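Local coordinates for trehalose-6-phosphate phosphatase (Cryptococcus neoformans, PDB 5DX9), which is a phosphatase of the HAD clan that holds a magnesium ion beside a pocket occupied by a glycan, at residues 132-136 and 137-141; 241-244 and 245-248; 263-267 and 268-272. All coordinates share one frame; numbering follows the deposited sequence.

Contact 1: residues 132-136 and 137-141. With G6P (6-O-phosphono-alpha-D-glucopyranose), chain B.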
loop_
_atom_site.group_PDB
_atom_site.type_symbol
_atom_site.label_atom_id
_atom_site.label_comp_id
_atom_site.label_asym_id
_atom_site.label_seq_id
_atom_site.Cartn_x
_atom_site.Cartn_y
_atom_site.Cartn_z
ATOM N N ILE A 132 -21.142 -2.940 4.948
ATOM C CA ILE A 132 -20.076 -3.745 5.525
ATOM C C ILE A 132 -19.337 -4.509 4.435
ATOM O O ILE A 132 -19.947 -5.060 3.520
ATOM C CB ILE A 132 -20.612 -4.731 6.580
ATOM C CG1 ILE A 132 -19.449 -5.389 7.325
ATOM C CG2 ILE A 132 -21.501 -5.783 5.933
ATOM C CD1 ILE A 132 -19.883 -6.264 8.480
ATOM N N GLU A 133 -18.012 -4.521 4.530
ATOM C CA GLU A 133 -17.187 -5.216 3.554
ATOM C C GLU A 133 -16.346 -6.284 4.235
ATOM O O GLU A 133 -15.205 -6.036 4.621
ATOM C CB GLU A 133 -16.288 -4.232 2.803
ATOM C CG GLU A 133 -16.414 -4.310 1.293
ATOM C CD GLU A 133 -15.479 -3.358 0.576
ATOM O OE1 GLU A 133 -15.418 -2.174 0.961
ATOM O OE2 GLU A 133 -14.804 -3.796 -0.377
ATOM N N VAL A 134 -16.920 -7.472 4.390
ATOM C CA VAL A 134 -16.174 -8.599 4.928
ATOM C C VAL A 134 -15.219 -9.128 3.866
ATOM O O VAL A 134 -15.643 -9.594 2.809
ATOM C CB VAL A 134 -17.106 -9.726 5.402
ATOM C CG1 VAL A 134 -16.294 -10.913 5.895
ATOM C CG2 VAL A 134 -18.034 -9.217 6.495
ATOM N N LYS A 135 -13.926 -9.032 4.143
ATOM C CA LYS A 135 -12.918 -9.534 3.224
ATOM C C LYS A 135 -12.291 -10.789 3.814
ATOM O O LYS A 135 -12.780 -11.318 4.810
ATOM C CB LYS A 135 -11.868 -8.457 2.933
ATOM C CG LYS A 135 -12.403 -7.304 2.085
ATOM C CD LYS A 135 -11.425 -6.138 1.993
ATOM C CE LYS A 135 -11.433 -5.318 3.270
ATOM N NZ LYS A 135 -10.644 -4.063 3.149
ATOM N N LYS A 136 -11.214 -11.269 3.207
ATOM C CA LYS A 136 -10.650 -12.550 3.610
ATOM C C LYS A 136 -9.878 -12.476 4.925
ATOM O O LYS A 136 -9.910 -13.419 5.712
ATOM C CB LYS A 136 -9.754 -13.102 2.501
ATOM C CG LYS A 136 -10.496 -13.324 1.189
ATOM C CD LYS A 136 -9.717 -14.206 0.224
ATOM C CE LYS A 136 -10.517 -14.455 -1.050
ATOM N NZ LYS A 136 -9.796 -15.328 -2.020
ATOM N N ALA A 137 -9.194 -11.363 5.171
ATOM C CA ALA A 137 -8.416 -11.215 6.397
ATOM C C ALA A 137 -8.652 -9.862 7.071
ATOM O O ALA A 137 -7.965 -9.509 8.029
ATOM C CB ALA A 137 -6.933 -11.406 6.107
ATOM N N SER A 138 -9.622 -9.109 6.566
ATOM C CA SER A 138 -9.954 -7.807 7.134
ATOM C C SER A 138 -11.427 -7.485 6.928
ATOM O O SER A 138 -12.086 -8.079 6.080
ATOM C CB SER A 138 -9.084 -6.710 6.514
ATOM O OG SER A 138 -9.261 -6.650 5.107
ATOM N N ILE A 139 -11.938 -6.535 7.701
ATOM C CA ILE A 139 -13.329 -6.129 7.568
ATOM C C ILE A 139 -13.463 -4.612 7.601
ATOM O O ILE A 139 -12.903 -3.945 8.471
ATOM C CB ILE A 139 -14.206 -6.731 8.682
ATOM C CG1 ILE A 139 -13.987 -8.242 8.787
ATOM C CG2 ILE A 139 -15.671 -6.391 8.436
ATOM C CD1 ILE A 139 -14.639 -8.872 10.007
ATOM N N THR A 140 -14.221 -4.075 6.655
ATOM C CA THR A 140 -14.407 -2.636 6.552
ATOM C C THR A 140 -15.867 -2.248 6.721
ATOM O O THR A 140 -16.747 -2.838 6.097
ATOM C CB THR A 140 -13.910 -2.102 5.202
ATOM O OG1 THR A 140 -12.531 -2.449 5.029
ATOM C CG2 THR A 140 -14.069 -0.590 5.137
ATOM N N TRP A 141 -16.113 -1.258 7.570
ATOM C CA TRP A 141 -17.443 -0.681 7.713
ATOM C C TRP A 141 -17.472 0.702 7.073
ATOM O O TRP A 141 -16.726 1.596 7.476
ATOM C CB TRP A 141 -17.847 -0.600 9.188
ATOM C CG TRP A 141 -19.231 -0.053 9.409
ATOM C CD1 TRP A 141 -20.416 -0.662 9.096
ATOM C CD2 TRP A 141 -19.574 1.206 10.008
ATOM N NE1 TRP A 141 -21.470 0.143 9.457
ATOM C CE2 TRP A 141 -20.982 1.294 10.013
ATOM C CE3 TRP A 141 -18.829 2.268 10.527
ATOM C CZ2 TRP A 141 -21.658 2.401 10.527
ATOM C CZ3 TRP A 141 -19.503 3.367 11.032
ATOM C CH2 TRP A 141 -20.902 3.425 11.028
HETATM C C1 G6P B . -11.597 1.240 -0.098
HETATM C C2 G6P B . -12.018 -0.208 0.120
HETATM C C3 G6P B . -11.860 -0.624 1.569
HETATM C C4 G6P B . -10.418 -0.461 2.005
HETATM C C5 G6P B . -9.754 0.861 1.577
HETATM C C6 G6P B . -8.256 0.671 1.269
HETATM O O1 G6P B . -12.495 2.171 0.509
HETATM O O2 G6P B . -13.372 -0.367 -0.300
HETATM O O3 G6P B . -12.189 -2.011 1.727
HETATM O O4 G6P B . -10.451 -0.604 3.432
HETATM O O5 G6P B . -10.268 1.459 0.377
HETATM O O6 G6P B . -7.972 0.900 -0.134
HETATM P P G6P B . -6.499 1.383 -0.635
HETATM O O1P G6P B . -6.140 0.870 -2.117
HETATM O O2P G6P B . -6.468 2.863 -0.652
HETATM O O3P G6P B . -5.438 0.817 0.434
#
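Glu133 and Thr140 face each other as the hydrogen-bonded pair of a beta hairpin that illustrates how two strands can pack against a helix with one face and meet a ligand with the other. Glu133 N donates to Thr140 O at 2.6 Å, and Thr140 N answers with a bond of 3.0 Å to Glu133 O. Nearer the bend, Lys135 N reaches Ser138 O at 2.8 Å, while Lys136 and Ala137 turn the chain. The strands run antiparallel, at 175°.

Apolar contacts occupy the face turned to helix 112-125, where Phe120 covers Ile132 and Ile139. Ile139 CG2 sits 4.1 Å from Ile132 CG1 and 4.2 Å from Val134 CG2, the branches lying side by side and pointing the same way.

Polar groups fill the other face. The chain of Lys135 bends at chi3 (-77°), which carries NZ across to Thr140 OG1 at 3.1 Å. Lys135 NZ also donates to O3 of 6-O-phosphono-alpha-D-glucopyranose (2.9 Å), and outside the hairpin it forms a salt bridge with Glu182 and a bond to Gly67 O. These four oxygen partners are more than three N-H can serve with straight bonds, so some are probably shared. Glu133 OE1 accepts from the ligand's O2 at 3.0 Å and, weakly, from its O3. Glu133 OE1 is also bonded to His142, and Ser138 OG to Glu88.

The ligand's O3 therefore accepts from an ammonium group and donates weakly to a carboxylate, and O2 has the same carboxylate as acceptor. This pairing of a donor with an acceptor is consistent with a hairpin that helps to recognise two adjacent hydroxyls of the sugar.

Contact 2: residues 241-244 and 245-248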
loop_
_atom_site.group_PDB
_atom_site.type_symbol
_atom_site.label_atom_id
_atom_site.label_comp_id
_atom_site.label_asym_id
_atom_site.label_seq_id
_atom_site.Cartn_x
_atom_site.Cartn_y
_atom_site.Cartn_z
ATOM N N LYS A 241 18.455 -7.183 6.876
ATOM C CA LYS A 241 18.089 -8.526 7.312
ATOM C C LYS A 241 16.796 -8.963 6.630
ATOM O O LYS A 241 16.013 -8.124 6.187
ATOM C CB LYS A 241 17.912 -8.590 8.832
ATOM C CG LYS A 241 19.109 -8.130 9.653
ATOM C CD LYS A 241 18.926 -8.510 11.121
ATOM C CE LYS A 241 19.942 -7.832 12.030
ATOM N NZ LYS A 241 19.488 -6.477 12.458
ATOM N N PRO A 242 16.574 -10.281 6.538
ATOM C CA PRO A 242 15.300 -10.803 6.027
ATOM C C PRO A 242 14.126 -10.343 6.891
ATOM O O PRO A 242 14.091 -10.645 8.084
ATOM C CB PRO A 242 15.485 -12.322 6.101
ATOM C CG PRO A 242 16.968 -12.525 6.066
ATOM C CD PRO A 242 17.548 -11.354 6.801
ATOM N N PRO A 243 13.175 -9.613 6.292
ATOM C CA PRO A 243 12.038 -9.032 7.012
ATOM C C PRO A 243 10.937 -10.044 7.317
ATOM O O PRO A 243 10.910 -11.128 6.737
ATOM C CB PRO A 243 11.535 -7.958 6.048
ATOM C CG PRO A 243 11.849 -8.512 4.706
ATOM C CD PRO A 243 13.144 -9.274 4.857
ATOM N N VAL A 244 10.032 -9.670 8.216
ATOM C CA VAL A 244 8.960 -10.550 8.666
ATOM C C VAL A 244 8.064 -11.004 7.520
ATOM O O VAL A 244 7.618 -12.150 7.490
ATOM C CB VAL A 244 8.096 -9.858 9.740
ATOM C CG1 VAL A 244 6.942 -10.752 10.166
ATOM C CG2 VAL A 244 8.952 -9.481 10.939
ATOM N N ALA A 245 7.808 -10.105 6.574
ATOM C CA ALA A 245 6.953 -10.417 5.435
ATOM C C ALA A 245 7.609 -11.436 4.506
ATOM O O ALA A 245 6.998 -11.892 3.541
ATOM C CB ALA A 245 6.605 -9.154 4.672
ATOM N N VAL A 246 8.856 -11.783 4.802
ATOM C CA VAL A 246 9.575 -12.792 4.039
ATOM C C VAL A 246 9.704 -14.094 4.824
ATOM O O VAL A 246 9.481 -15.180 4.290
ATOM C CB VAL A 246 10.985 -12.306 3.649
ATOM C CG1 VAL A 246 11.840 -13.476 3.184
ATOM C CG2 VAL A 246 10.903 -11.221 2.584
ATOM N N THR A 247 10.056 -13.971 6.098
ATOM C CA THR A 247 10.386 -15.125 6.925
ATOM C C THR A 247 9.157 -15.875 7.428
ATOM O O THR A 247 9.188 -17.097 7.578
ATOM C CB THR A 247 11.233 -14.705 8.138
ATOM O OG1 THR A 247 10.526 -13.715 8.898
ATOM C CG2 THR A 247 12.560 -14.130 7.676
ATOM N N SER A 248 8.082 -15.142 7.692
ATOM C CA SER A 248 6.869 -15.735 8.242
ATOM C C SER A 248 6.230 -16.728 7.275
ATOM O O SER A 248 5.545 -17.658 7.697
ATOM C CB SER A 248 5.863 -14.645 8.614
ATOM O OG SER A 248 5.561 -13.827 7.500
#
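Pro243 O is gripped by two amides from the turn that follows it, with a weak third bond from a hydroxyl. Val246 N lies 2.9 Å from Pro243 O and comes from well above the carbonyl plane, 52° out of it. Thr247 N approaches within that plane, at 3.0 Å from Pro243 O. Thr247 OG1 adds the weak bond to Pro243 O at 3.4 Å. One carbonyl thus takes an i+3 and an i+4 amide at once, and the two come from different directions.

The next carbonyl repeats the principle with a side chain. Ser248 N meets Val244 O at 3.0 Å, while Ser248 OG reaches it at only 2.7 Å from the opposite face of the carbonyl plane. The serine torsion (chi1 57°) sets OG between its own backbone N and carbonyl carbon, from where it turns back over the preceding turn of chain.

Apolar groups fasten the approach to this turn. Pro243 CG touches Val246 CG2 at 3.6 Å, the ring and the branched side chain passing at a slant. Pro242 CB rests on the methyl CG2 of Thr247 at 3.8 Å. Tyr199 of helix 190-200 packs on both prolines, and Arg196 of that helix binds Ala245 O through NH1.

Pro243 occupies the N-cap position, although its side chain carries no polar atom with which to cap an amide. The whole is characteristic of a helix start: a proline-bearing loop leads into the single short turn of helix 244-247, laid against helix 190-200.

Contact 3: residues 263-267 and 268-272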
loop_
_atom_site.group_PDB
_atom_site.type_symbol
_atom_site.label_atom_id
_atom_site.label_comp_id
_atom_site.label_asym_id
_atom_site.label_seq_id
_atom_site.Cartn_x
_atom_site.Cartn_y
_atom_site.Cartn_z
ATOM N N LEU A 263 21.691 -3.524 -0.021
ATOM C CA LEU A 263 20.789 -2.782 -0.894
ATOM C C LEU A 263 21.551 -1.793 -1.768
ATOM O O LEU A 263 22.508 -1.164 -1.323
ATOM C CB LEU A 263 19.729 -2.043 -0.074
ATOM C CG LEU A 263 18.806 -2.914 0.778
ATOM C CD1 LEU A 263 17.737 -2.061 1.452
ATOM C CD2 LEU A 263 18.174 -4.006 -0.072
ATOM N N THR A 264 21.114 -1.661 -3.015
ATOM C CA THR A 264 21.716 -0.712 -3.940
ATOM C C THR A 264 21.124 0.678 -3.739
ATOM O O THR A 264 21.791 1.690 -3.955
ATOM C CB THR A 264 21.508 -1.148 -5.402
ATOM O OG1 THR A 264 22.126 -2.423 -5.614
ATOM C CG2 THR A 264 22.101 -0.122 -6.363
ATOM N N ILE A 265 19.865 0.714 -3.316
ATOM C CA ILE A 265 19.128 1.966 -3.189
ATOM C C ILE A 265 19.768 2.931 -2.193
ATOM O O ILE A 265 20.229 2.523 -1.130
ATOM C CB ILE A 265 17.666 1.711 -2.760
ATOM C CG1 ILE A 265 16.851 2.995 -2.864
ATOM C CG2 ILE A 265 17.612 1.142 -1.350
ATOM C CD1 ILE A 265 16.744 3.525 -4.274
ATOM N N ARG A 266 19.803 4.208 -2.563
ATOM C CA ARG A 266 20.196 5.280 -1.654
ATOM C C ARG A 266 19.068 6.309 -1.579
ATOM O O ARG A 266 18.266 6.421 -2.509
ATOM C CB ARG A 266 21.505 5.938 -2.106
ATOM C CG ARG A 266 22.741 5.080 -1.887
ATOM C CD ARG A 266 22.878 4.689 -0.426
ATOM N NE ARG A 266 24.022 3.812 -0.183
ATOM C CZ ARG A 266 24.030 2.505 -0.428
ATOM N NH1 ARG A 266 22.957 1.912 -0.938
ATOM N NH2 ARG A 266 25.116 1.790 -0.170
ATOM N N SER A 267 19.021 7.057 -0.478
ATOM C CA SER A 267 17.897 7.944 -0.170
ATOM C C SER A 267 17.525 8.861 -1.330
ATOM O O SER A 267 16.349 9.150 -1.557
ATOM C CB SER A 267 18.211 8.788 1.067
ATOM O OG SER A 267 19.003 9.911 0.726
ATOM N N LYS A 268 18.535 9.304 -2.065
ATOM C CA LYS A 268 18.332 10.197 -3.195
ATOM C C LYS A 268 17.540 9.497 -4.300
ATOM O O LYS A 268 16.919 10.146 -5.142
ATOM C CB LYS A 268 19.685 10.685 -3.720
ATOM C CG LYS A 268 19.682 12.080 -4.311
ATOM C CD LYS A 268 21.111 12.531 -4.574
ATOM C CE LYS A 268 21.166 13.808 -5.389
ATOM N NZ LYS A 268 22.567 14.148 -5.766
ATOM N N GLY A 269 17.558 8.167 -4.279
ATOM C CA GLY A 269 16.836 7.376 -5.257
ATOM C C GLY A 269 15.412 7.018 -4.857
ATOM O O GLY A 269 14.682 6.407 -5.639
ATOM N N VAL A 270 15.012 7.394 -3.645
ATOM C CA VAL A 270 13.678 7.054 -3.145
ATOM C C VAL A 270 12.723 8.234 -3.294
ATOM O O VAL A 270 12.956 9.312 -2.741
ATOM C CB VAL A 270 13.710 6.619 -1.661
ATOM C CG1 VAL A 270 12.297 6.318 -1.157
ATOM C CG2 VAL A 270 14.617 5.415 -1.473
ATOM N N PHE A 271 11.651 8.023 -4.048
ATOM C CA PHE A 271 10.646 9.059 -4.244
ATOM C C PHE A 271 9.324 8.686 -3.574
ATOM O O PHE A 271 8.385 8.229 -4.229
ATOM C CB PHE A 271 10.441 9.321 -5.734
ATOM C CG PHE A 271 11.626 9.966 -6.399
ATOM C CD1 PHE A 271 11.642 11.331 -6.640
ATOM C CD2 PHE A 271 12.730 9.213 -6.764
ATOM C CE1 PHE A 271 12.733 11.930 -7.246
ATOM C CE2 PHE A 271 13.826 9.809 -7.369
ATOM C CZ PHE A 271 13.826 11.169 -7.607
ATOM N N ALA A 272 9.261 8.887 -2.260
ATOM C CA ALA A 272 8.051 8.600 -1.498
ATOM C C ALA A 272 7.071 9.756 -1.616
ATOM O O ALA A 272 7.351 10.872 -1.173
ATOM C CB ALA A 272 8.389 8.327 -0.041
#
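Ile265 meets Gly269 and Val270 because two torsions steer it: chi1 of -170° sets CG1 opposite the backbone N, and chi2 of 63° folds CD1 round. Ile265 CG1 then touches Val270 CG2 at 3.6 Å, the two side chains crossing at about a right angle, while Ile265 CD1 lies 3.8 Å from Gly269 C. Packing is close here, and glycine, having no side chain, lets CD1 settle on its backbone.

Two successive bonds of i+3 to i type shape the bend from Arg266 to Val270. Gly269 N donates to Arg266 O at a short 2.6 Å, and Val270 N to Ser267 O at 3.0 Å, the pattern of a 3-10 turn.

Before the turn, Arg266 folds back on its own loop. Arg266 NH1 binds Leu263 O (3.1 Å) and Ile265 O (2.8 Å), both oxygens lying near the guanidinium plane, which restrains the rotation of the group.

The turn joins two sheets. The chain comes from strand 261-263, paired with strand 238-240, whereas strand 270-275 enters the main sheet parallel to its neighbour 206-211. Ile265 packs on Ile207 of that neighbour, and Val270 on Leu223 of helix 217-225.

Overall arrangement
Along the chain the three contacts follow in series, and together they show three kinds of local turn in a HAD-type fold. Contact 1 belongs to the four-stranded antiparallel sheet, probably the cap module over the pocket. Contact 3 leads into strand 270-275 of the large mixed sheet, the core of the fold; it lies on the opposite side of the chain's centre, with the two centres 34 Å apart. Contact 2 stands 26 Å from contact 1 and 20 Å from contact 3, centre to centre. It leaves strand 238-240, and contact 3 follows that strand's partner, 261-263. Only contact 1 bears on the ligand; contacts 2 and 3 join strands and helices of the fold.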